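Local coordinates for spore coat polysaccharide biosynthesis protein SpsE (PDB 1VLI) that probably acts as an N-acylneuraminate-9-phosphate synthase-like enzyme in the biosynthesis of spore coat polysaccharide, at residues S164-D172 and Y300-R311; N312-A322 and N334-Q345. One frame throughout, in Å; residues are numbered along the deposited sequence.

How the contacts relate
The two contacts follow one another along the chain and show how a TIM barrel can be tied to a small C-terminal domain. Contact 1 (164-172 with 300-311) fastens the incoming linker to the loop after barrel strand 161-164; contact 2 (312-322 with 334-345) opens the SAF, or antifreeze-like, domain with a two-stranded antiparallel sheet. Their centres lie about 19 Å apart, and both use helix 310-313. Tyr315 joins them directly, its OH 2.8 Å from Ala166 O in a probable hydrogen bond. The zinc ion, held by His226 and His248, is about 9 Å from the side chain of Ala166 and about 11 Å from that of Arg339.

Contact 1: residues S164-D172 and Y300-R311; sequences STAGAEISD and YKTTTAIEGEIR
The guanidinium of Arg311 has Glu169 OE1 over the centre of one face, 4.1 Å above its plane, an attraction of charges with no N-H aimed at the oxygen. At its edge the Asp172 carboxylate lies nearly coplanar, the planes 22° apart. The grip is side-on: NE reaches Asp172 OD2 at 3.1 Å and NH2 reaches OD1 at 3.0 Å, each on a syn lone pair. Asp172 OD2 also takes the N-H of Glu169, the N-cap of helix 170-181, in a bond of 170°. Replacing Asp172 by an alanine removes both carboxylate oxygens, so the Arg311 guanidinium is likely to turn freely and the Glu169 N-H to lose its acceptor.

Lys301, its CG anti to the backbone N (chi1 179°), runs past Ala168 O until NZ bonds both O and OG1 of Thr165, each at 3.0 Å; OG1 is also bonded to Met191 O. Where the backbones come closest, Gly167 CA meets Thr303 CB at 3.7 Å, and a beta carbon there would clash with Ile310 CD1. A buried ammonium on the Thr165-Ala168 type II turn and a partly exposed ion pair joining the first turn of helix 170-181 to helix 310-313 pin the linker to the barrel.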
loop_
_atom_site.group_PDB
_atom_site.type_symbol
_atom_site.label_atom_id
_atom_site.label_comp_id
_atom_site.label_asym_id
_atom_site.label_seq_id
_atom_site.Cartn_x
_atom_site.Cartn_y
_atom_site.Cartn_z
ATOM N N SER A 164 -3.882 -0.853 1.605
ATOM C CA SER A 164 -3.521 -1.021 2.976
ATOM C C SER A 164 -4.308 -0.045 3.843
ATOM O O SER A 164 -4.846 0.944 3.353
ATOM C CB SER A 164 -2.026 -0.828 3.106
ATOM O OG SER A 164 -1.366 -2.075 2.907
ATOM N N THR A 165 -4.389 -0.313 5.129
ATOM C CA THR A 165 -5.280 0.477 5.976
ATOM C C THR A 165 -4.693 0.944 7.309
ATOM O O THR A 165 -5.444 1.077 8.294
ATOM C CB THR A 165 -6.561 -0.330 6.260
ATOM O OG1 THR A 165 -6.220 -1.509 6.993
ATOM C CG2 THR A 165 -7.204 -0.861 4.959
ATOM N N ALA A 166 -3.383 1.198 7.372
ATOM C CA ALA A 166 -2.791 1.649 8.636
ATOM C C ALA A 166 -3.429 2.948 9.070
ATOM O O ALA A 166 -3.546 3.896 8.273
ATOM C CB ALA A 166 -1.300 1.828 8.531
ATOM N N GLY A 167 -3.856 2.990 10.330
ATOM C CA GLY A 167 -4.428 4.216 10.913
ATOM C C GLY A 167 -5.806 4.646 10.415
ATOM O O GLY A 167 -6.248 5.756 10.719
ATOM N N ALA A 168 -6.486 3.761 9.674
ATOM C CA ALA A 168 -7.748 4.078 9.014
ATOM C C ALA A 168 -8.875 3.721 9.949
ATOM O O ALA A 168 -8.714 2.880 10.824
ATOM C CB ALA A 168 -7.890 3.300 7.713
ATOM N N GLU A 169 -10.015 4.368 9.766
ATOM C CA GLU A 169 -11.227 3.914 10.398
ATOM C C GLU A 169 -12.093 3.271 9.333
ATOM O O GLU A 169 -11.730 3.260 8.144
ATOM C CB GLU A 169 -11.903 5.074 11.085
ATOM C CG GLU A 169 -10.982 5.632 12.142
ATOM C CD GLU A 169 -11.735 6.312 13.243
ATOM O OE1 GLU A 169 -12.515 7.240 12.953
ATOM O OE2 GLU A 169 -11.542 5.906 14.398
ATOM N N ILE A 170 -13.218 2.710 9.755
ATOM C CA ILE A 170 -14.048 1.896 8.869
ATOM C C ILE A 170 -14.604 2.689 7.658
ATOM O O ILE A 170 -14.701 2.172 6.529
ATOM C CB ILE A 170 -15.108 1.096 9.700
ATOM C CG1 ILE A 170 -15.809 0.020 8.870
ATOM C CG2 ILE A 170 -16.118 2.011 10.408
ATOM C CD1 ILE A 170 -14.970 -1.168 8.572
ATOM N N SER A 171 -14.882 3.966 7.880
ATOM C CA SER A 171 -15.417 4.804 6.839
ATOM C C SER A 171 -14.396 5.085 5.738
ATOM O O SER A 171 -14.773 5.184 4.575
ATOM C CB SER A 171 -15.942 6.096 7.443
ATOM O OG SER A 171 -14.986 6.595 8.349
ATOM N N ASP A 172 -13.114 5.193 6.085
ATOM C CA ASP A 172 -12.052 5.345 5.052
ATOM C C ASP A 172 -11.933 4.082 4.206
ATOM O O ASP A 172 -11.716 4.137 2.964
ATOM C CB ASP A 172 -10.686 5.622 5.698
ATOM C CG ASP A 172 -10.750 6.682 6.803
ATOM O OD1 ASP A 172 -11.280 7.772 6.541
ATOM O OD2 ASP A 172 -10.293 6.509 7.955
ATOM N N TYR A 300 -12.265 -2.685 16.956
ATOM C CA TYR A 300 -12.572 -1.331 16.480
ATOM C C TYR A 300 -11.422 -0.880 15.592
ATOM O O TYR A 300 -10.302 -0.665 16.088
ATOM C CB TYR A 300 -12.813 -0.339 17.631
ATOM C CG TYR A 300 -13.138 1.068 17.144
ATOM C CD1 TYR A 300 -14.274 1.322 16.355
ATOM C CD2 TYR A 300 -12.307 2.138 17.456
ATOM C CE1 TYR A 300 -14.572 2.617 15.880
ATOM C CE2 TYR A 300 -12.587 3.439 16.991
ATOM C CZ TYR A 300 -13.719 3.672 16.203
ATOM O OH TYR A 300 -13.982 4.961 15.760
ATOM N N LYS A 301 -11.696 -0.790 14.283
ATOM C CA LYS A 301 -10.700 -0.380 13.275
ATOM C C LYS A 301 -10.400 1.070 13.511
ATOM O O LYS A 301 -11.295 1.908 13.402
ATOM C CB LYS A 301 -11.220 -0.563 11.845
ATOM C CG LYS A 301 -10.251 -0.133 10.754
ATOM C CD LYS A 301 -8.891 -0.758 10.954
ATOM C CE LYS A 301 -7.979 -0.423 9.796
ATOM N NZ LYS A 301 -6.665 -1.154 9.931
ATOM N N THR A 302 -9.145 1.348 13.859
ATOM C CA THR A 302 -8.702 2.693 14.235
ATOM C C THR A 302 -7.159 2.820 14.258
ATOM O O THR A 302 -6.463 1.827 14.173
ATOM C CB THR A 302 -9.345 3.110 15.598
ATOM O OG1 THR A 302 -9.050 4.482 15.856
ATOM C CG2 THR A 302 -8.735 2.354 16.790
ATOM N N THR A 303 -6.636 4.040 14.370
ATOM C CA THR A 303 -5.193 4.255 14.561
ATOM C C THR A 303 -4.713 3.815 15.972
ATOM O O THR A 303 -5.470 3.909 16.956
ATOM C CB THR A 303 -4.851 5.736 14.255
ATOM O OG1 THR A 303 -3.431 5.896 14.125
ATOM C CG2 THR A 303 -5.256 6.652 15.413
ATOM N N THR A 304 -3.475 3.321 16.073
ATOM C CA THR A 304 -2.952 2.831 17.367
ATOM C C THR A 304 -2.318 3.942 18.231
ATOM O O THR A 304 -2.117 5.073 17.761
ATOM C CB THR A 304 -1.971 1.616 17.201
ATOM O OG1 THR A 304 -0.906 1.960 16.305
ATOM C CG2 THR A 304 -2.659 0.406 16.538
ATOM N N ALA A 305 -2.034 3.611 19.497
ATOM C CA ALA A 305 -1.286 4.496 20.401
ATOM C C ALA A 305 0.097 4.898 19.847
ATOM O O ALA A 305 0.531 6.029 20.072
ATOM C CB ALA A 305 -1.167 3.876 21.800
ATOM N N ILE A 306 0.760 3.984 19.112
ATOM C CA ILE A 306 2.090 4.223 18.472
ATOM C C ILE A 306 2.058 4.792 17.030
ATOM O O ILE A 306 3.108 5.122 16.460
ATOM C CB ILE A 306 3.013 2.949 18.527
ATOM C CG1 ILE A 306 2.339 1.753 17.844
ATOM C CG2 ILE A 306 3.462 2.651 19.969
ATOM C CD1 ILE A 306 3.284 0.649 17.431
ATOM N N GLU A 307 0.862 4.887 16.446
ATOM C CA GLU A 307 0.658 5.611 15.181
ATOM C C GLU A 307 0.127 7.043 15.453
ATOM O O GLU A 307 0.738 8.024 15.029
ATOM C CB GLU A 307 -0.259 4.819 14.222
ATOM C CG GLU A 307 0.345 3.532 13.646
ATOM C CD GLU A 307 -0.705 2.519 13.173
ATOM O OE1 GLU A 307 -1.697 2.258 13.891
ATOM O OE2 GLU A 307 -0.537 1.961 12.075
ATOM N N GLY A 308 -1.000 7.144 16.163
ATOM C CA GLY A 308 -1.527 8.422 16.665
ATOM C C GLY A 308 -2.108 9.395 15.648
ATOM O O GLY A 308 -1.443 10.369 15.270
ATOM N N GLU A 309 -3.360 9.146 15.242
ATOM C CA GLU A 309 -4.133 9.947 14.247
ATOM C C GLU A 309 -3.365 10.411 12.991
ATOM O O GLU A 309 -3.305 11.610 12.664
ATOM C CB GLU A 309 -4.917 11.094 14.910
ATOM C CG GLU A 309 -4.060 12.211 15.480
ATOM C CD GLU A 309 -4.873 13.230 16.244
ATOM O OE1 GLU A 309 -5.693 12.818 17.100
ATOM O OE2 GLU A 309 -4.682 14.441 15.992
ATOM N N ILE A 310 -2.795 9.427 12.293
ATOM C CA ILE A 310 -2.102 9.652 11.032
ATOM C C ILE A 310 -3.100 9.965 9.920
ATOM O O ILE A 310 -2.755 10.560 8.895
ATOM C CB ILE A 310 -1.214 8.435 10.669
ATOM C CG1 ILE A 310 -1.934 7.115 10.966
ATOM C CG2 ILE A 310 0.126 8.497 11.418
ATOM C CD1 ILE A 310 -1.254 5.898 10.329
ATOM N N ARG A 311 -4.348 9.567 10.142
ATOM C CA ARG A 311 -5.440 9.912 9.235
ATOM C C ARG A 311 -5.695 11.424 9.129
ATOM O O ARG A 311 -6.231 11.903 8.127
ATOM C CB ARG A 311 -6.722 9.126 9.577
ATOM C CG ARG A 311 -7.210 9.199 11.021
ATOM C CD ARG A 311 -8.460 8.367 11.272
ATOM N NE ARG A 311 -9.440 8.485 10.186
ATOM C CZ ARG A 311 -10.347 9.457 10.080
ATOM N NH1 ARG A 311 -10.421 10.423 10.995
ATOM N NH2 ARG A 311 -11.190 9.464 9.057
HETATM O O HOH W 1 -5.947 1.272 11.703
HETATM O O HOH W 2 -13.750 2.409 12.515
#

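Contact 2: residues N312-A322 and N334-Q345; sequences NFAYRGIFTTA and NIAVLRPGQKPQ
Backbone hydrogen bonds between Gly317 and Leu338 and between Phe319 and Ala336 join strands 317-320 and 335-338 as an antiparallel pair, each residue donating to and accepting from its mate. Thr321 N extends the pairing to Asn334 O at 2.7 Å.

Apolar packing differs on the two faces. Ile318 CG2 lies 4.0 Å from Ile335 CD1 on the face carrying Val337, where Phe352 of helix 352-356 touches all three side chains. On the other, Phe319 CB rests near Leu338 CD1 while the far end of its ring lies against the Pro340-Lys343 type II' turn, CZ coming 3.7 Å from Pro340 CB. With CG beside its own backbone N (chi1 -80°), the ring also meets Lys343 CE and Pro344 O.

Polar side chains also bind backbone carbonyls. Gln345 NE2 donates to Tyr315 O at 2.7 Å, the acceptor near the amide plane but the donor well above the carbonyl plane, and weakly to Asn312 O. At the turn, Lys343 NZ folds back to Pro340 O, which the Lys343 N-H reaches from the opposite face. Arg316 NH1 donates to Val337 O at 3.1 Å, at the guanidinium edge.

Arg316 and Arg339 converge on Glu144, NH2 of Arg316 4.1 Å from NE of Arg339, and both form salt bridges to it. This shared carboxylate probably balances their charge and ties this strand pair of the SAF domain to the loop after barrel strand 138-140.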
loop_
_atom_site.group_PDB
_atom_site.type_symbol
_atom_site.label_atom_id
_atom_site.label_comp_id
_atom_site.label_asym_id
_atom_site.label_seq_id
_atom_site.Cartn_x
_atom_site.Cartn_y
_atom_site.Cartn_z
ATOM N N ASN A 312 -5.285 12.161 10.157
ATOM C CA ASN A 312 -5.384 13.622 10.163
ATOM C C ASN A 312 -4.135 14.322 9.605
ATOM O O ASN A 312 -4.257 15.240 8.799
ATOM C CB ASN A 312 -5.715 14.156 11.579
ATOM C CG ASN A 312 -7.104 13.706 12.094
ATOM O OD1 ASN A 312 -7.234 13.205 13.222
ATOM N ND2 ASN A 312 -8.137 13.896 11.273
ATOM N N PHE A 313 -2.951 13.876 10.036
ATOM C CA PHE A 313 -1.675 14.513 9.671
ATOM C C PHE A 313 -0.835 13.790 8.594
ATOM O O PHE A 313 0.176 14.347 8.150
ATOM C CB PHE A 313 -0.814 14.826 10.927
ATOM C CG PHE A 313 0.033 13.653 11.439
ATOM C CD1 PHE A 313 1.303 13.383 10.895
ATOM C CD2 PHE A 313 -0.420 12.845 12.494
ATOM C CE1 PHE A 313 2.092 12.299 11.367
ATOM C CE2 PHE A 313 0.366 11.765 12.978
ATOM C CZ PHE A 313 1.623 11.496 12.410
ATOM N N ALA A 314 -1.231 12.574 8.181
ATOM C CA ALA A 314 -0.418 11.795 7.225
ATOM C C ALA A 314 -1.082 11.314 5.917
ATOM O O ALA A 314 -0.364 11.099 4.920
ATOM C CB ALA A 314 0.299 10.628 7.927
ATOM N N TYR A 315 -2.415 11.149 5.909
ATOM C CA TYR A 315 -3.153 10.913 4.660
ATOM C C TYR A 315 -3.044 12.111 3.732
ATOM O O TYR A 315 -2.584 13.174 4.147
ATOM C CB TYR A 315 -4.617 10.658 4.922
ATOM C CG TYR A 315 -4.882 9.359 5.592
ATOM C CD1 TYR A 315 -3.838 8.454 5.842
ATOM C CD2 TYR A 315 -6.180 8.999 5.965
ATOM C CE1 TYR A 315 -4.078 7.227 6.481
ATOM C CE2 TYR A 315 -6.428 7.749 6.610
ATOM C CZ TYR A 315 -5.371 6.894 6.861
ATOM O OH TYR A 315 -5.581 5.688 7.460
ATOM N N ARG A 316 -3.485 11.958 2.485
ATOM C CA ARG A 316 -3.379 13.055 1.521
ATOM C C ARG A 316 -4.440 14.139 1.740
ATOM O O ARG A 316 -5.468 13.903 2.399
ATOM C CB ARG A 316 -3.442 12.530 0.086
ATOM C CG ARG A 316 -2.382 11.466 -0.248
ATOM C CD ARG A 316 -1.773 11.636 -1.638
ATOM N NE ARG A 316 -0.584 10.812 -1.798
ATOM C CZ ARG A 316 0.287 10.912 -2.811
ATOM N NH1 ARG A 316 0.146 11.811 -3.776
ATOM N NH2 ARG A 316 1.339 10.135 -2.835
ATOM N N GLY A 317 -4.172 15.327 1.205
ATOM C CA GLY A 317 -5.147 16.387 1.117
ATOM C C GLY A 317 -4.874 17.232 -0.108
ATOM O O GLY A 317 -3.951 16.945 -0.893
ATOM N N ILE A 318 -5.659 18.297 -0.270
ATOM C CA ILE A 318 -5.521 19.134 -1.433
ATOM C C ILE A 318 -4.645 20.343 -1.127
ATOM O O ILE A 318 -4.937 21.113 -0.197
ATOM C CB ILE A 318 -6.904 19.563 -1.931
ATOM C CG1 ILE A 318 -7.736 18.337 -2.290
ATOM C CG2 ILE A 318 -6.742 20.454 -3.126
ATOM C CD1 ILE A 318 -9.119 18.663 -2.721
ATOM N N PHE A 319 -3.591 20.518 -1.928
ATOM C CA PHE A 319 -2.566 21.528 -1.659
ATOM C C PHE A 319 -2.318 22.366 -2.865
ATOM O O PHE A 319 -2.441 21.872 -3.967
ATOM C CB PHE A 319 -1.259 20.855 -1.262
ATOM C CG PHE A 319 -1.222 20.402 0.165
ATOM C CD1 PHE A 319 -1.700 19.149 0.525
ATOM C CD2 PHE A 319 -0.716 21.241 1.159
ATOM C CE1 PHE A 319 -1.689 18.732 1.869
ATOM C CE2 PHE A 319 -0.689 20.834 2.494
ATOM C CZ PHE A 319 -1.185 19.574 2.844
ATOM N N THR A 320 -1.979 23.636 -2.663
ATOM C CA THR A 320 -1.595 24.503 -3.768
ATOM C C THR A 320 -0.182 24.146 -4.232
ATOM O O THR A 320 0.730 23.963 -3.411
ATOM C CB THR A 320 -1.628 25.973 -3.362
ATOM O OG1 THR A 320 -1.012 26.117 -2.078
ATOM C CG2 THR A 320 -3.062 26.452 -3.141
ATOM N N THR A 321 -0.014 24.036 -5.542
ATOM C CA THR A 321 1.314 23.831 -6.129
ATOM C C THR A 321 1.974 25.150 -6.574
ATOM O O THR A 321 3.179 25.170 -6.853
ATOM C CB THR A 321 1.258 22.854 -7.311
ATOM O OG1 THR A 321 0.315 23.324 -8.271
ATOM C CG2 THR A 321 0.693 21.550 -6.905
ATOM N N ALA A 322 1.181 26.230 -6.655
ATOM C CA ALA A 322 1.636 27.594 -6.985
ATOM C C ALA A 322 0.807 28.579 -6.140
ATOM O O ALA A 322 -0.119 28.147 -5.487
ATOM C CB ALA A 322 1.448 27.871 -8.478
ATOM N N ASN A 334 -2.702 24.237 -10.486
ATOM C CA ASN A 334 -2.365 24.979 -9.271
ATOM C C ASN A 334 -2.710 24.272 -7.953
ATOM O O ASN A 334 -2.292 24.715 -6.879
ATOM C CB ASN A 334 -2.934 26.403 -9.302
ATOM C CG ASN A 334 -4.421 26.434 -9.576
ATOM O OD1 ASN A 334 -5.157 25.442 -9.371
ATOM N ND2 ASN A 334 -4.881 27.568 -10.047
ATOM N N ILE A 335 -3.449 23.174 -8.034
ATOM C CA ILE A 335 -3.650 22.337 -6.857
ATOM C C ILE A 335 -3.378 20.858 -7.157
ATOM O O ILE A 335 -3.541 20.417 -8.303
ATOM C CB ILE A 335 -5.077 22.528 -6.231
ATOM C CG1 ILE A 335 -6.180 22.396 -7.291
ATOM C CG2 ILE A 335 -5.173 23.863 -5.478
ATOM C CD1 ILE A 335 -7.505 21.944 -6.721
ATOM N N ALA A 336 -2.991 20.103 -6.117
ATOM C CA ALA A 336 -2.711 18.681 -6.262
ATOM C C ALA A 336 -3.049 17.911 -4.995
ATOM O O ALA A 336 -3.109 18.486 -3.912
ATOM C CB ALA A 336 -1.250 18.437 -6.677
ATOM N N VAL A 337 -3.301 16.613 -5.153
ATOM C CA VAL A 337 -3.560 15.691 -4.035
ATOM C C VAL A 337 -2.196 15.167 -3.529
ATOM O O VAL A 337 -1.532 14.348 -4.206
ATOM C CB VAL A 337 -4.479 14.560 -4.510
ATOM C CG1 VAL A 337 -4.678 13.455 -3.441
ATOM C CG2 VAL A 337 -5.802 15.126 -4.947
ATOM N N LEU A 338 -1.754 15.695 -2.379
ATOM C CA LEU A 338 -0.386 15.463 -1.875
ATOM C C LEU A 338 -0.397 15.080 -0.393
ATOM O O LEU A 338 -1.393 15.264 0.280
ATOM C CB LEU A 338 0.492 16.698 -2.114
ATOM C CG LEU A 338 0.712 17.061 -3.586
ATOM C CD1 LEU A 338 1.092 18.511 -3.729
ATOM C CD2 LEU A 338 1.746 16.167 -4.241
ATOM N N ARG A 339 0.692 14.503 0.099
ATOM C CA ARG A 339 0.839 14.239 1.514
ATOM C C ARG A 339 1.301 15.543 2.171
ATOM O O ARG A 339 2.130 16.279 1.601
ATOM C CB ARG A 339 1.881 13.159 1.756
ATOM C CG ARG A 339 1.519 11.770 1.286
ATOM C CD ARG A 339 2.599 10.790 1.640
ATOM N NE ARG A 339 2.353 9.473 1.088
ATOM C CZ ARG A 339 2.885 8.360 1.568
ATOM N NH1 ARG A 339 3.703 8.403 2.611
ATOM N NH2 ARG A 339 2.578 7.201 1.022
ATOM N N PRO A 340 0.760 15.845 3.350
ATOM C CA PRO A 340 1.044 17.115 4.017
ATOM C C PRO A 340 2.493 17.303 4.469
ATOM O O PRO A 340 2.958 18.440 4.551
ATOM C CB PRO A 340 0.091 17.107 5.232
ATOM C CG PRO A 340 -0.281 15.743 5.438
ATOM C CD PRO A 340 -0.191 15.023 4.110
ATOM N N GLY A 341 3.192 16.208 4.764
ATOM C CA GLY A 341 4.482 16.282 5.441
ATOM C C GLY A 341 4.298 16.985 6.771
ATOM O O GLY A 341 3.495 16.554 7.613
ATOM N N GLN A 342 5.004 18.095 6.949
ATOM C CA GLN A 342 4.932 18.835 8.216
ATOM C C GLN A 342 3.800 19.889 8.260
ATOM O O GLN A 342 3.485 20.445 9.313
ATOM C CB GLN A 342 6.302 19.463 8.529
ATOM C CG GLN A 342 7.368 18.442 8.959
ATOM C CD GLN A 342 7.008 17.743 10.276
ATOM O OE1 GLN A 342 6.636 16.560 10.284
ATOM N NE2 GLN A 342 7.098 18.480 11.387
ATOM N N LYS A 343 3.189 20.132 7.105
ATOM C CA LYS A 343 2.240 21.220 6.907
ATOM C C LYS A 343 0.860 20.824 7.432
ATOM O O LYS A 343 0.572 19.628 7.532
ATOM C CB LYS A 343 2.203 21.570 5.416
ATOM C CG LYS A 343 3.610 21.664 4.817
ATOM C CD LYS A 343 3.638 22.120 3.362
ATOM C CE LYS A 343 3.201 21.018 2.410
ATOM N NZ LYS A 343 4.036 19.781 2.483
ATOM N N PRO A 344 0.032 21.799 7.835
ATOM C CA PRO A 344 -1.378 21.517 8.189
ATOM C C PRO A 344 -2.185 20.946 6.997
ATOM O O PRO A 344 -1.894 21.252 5.846
ATOM C CB PRO A 344 -1.909 22.886 8.635
ATOM C CG PRO A 344 -0.691 23.652 9.001
ATOM C CD PRO A 344 0.371 23.222 8.034
ATOM N N GLN A 345 -3.167 20.100 7.289
ATOM C CA GLN A 345 -3.822 19.240 6.280
ATOM C C GLN A 345 -4.654 20.068 5.279
ATOM O O GLN A 345 -5.165 21.145 5.640
ATOM C CB GLN A 345 -4.644 18.141 6.990
ATOM C CG GLN A 345 -5.299 17.087 6.103
ATOM C CD GLN A 345 -4.300 16.434 5.155
ATOM O OE1 GLN A 345 -3.833 17.078 4.222
ATOM N NE2 GLN A 345 -3.950 15.167 5.412
#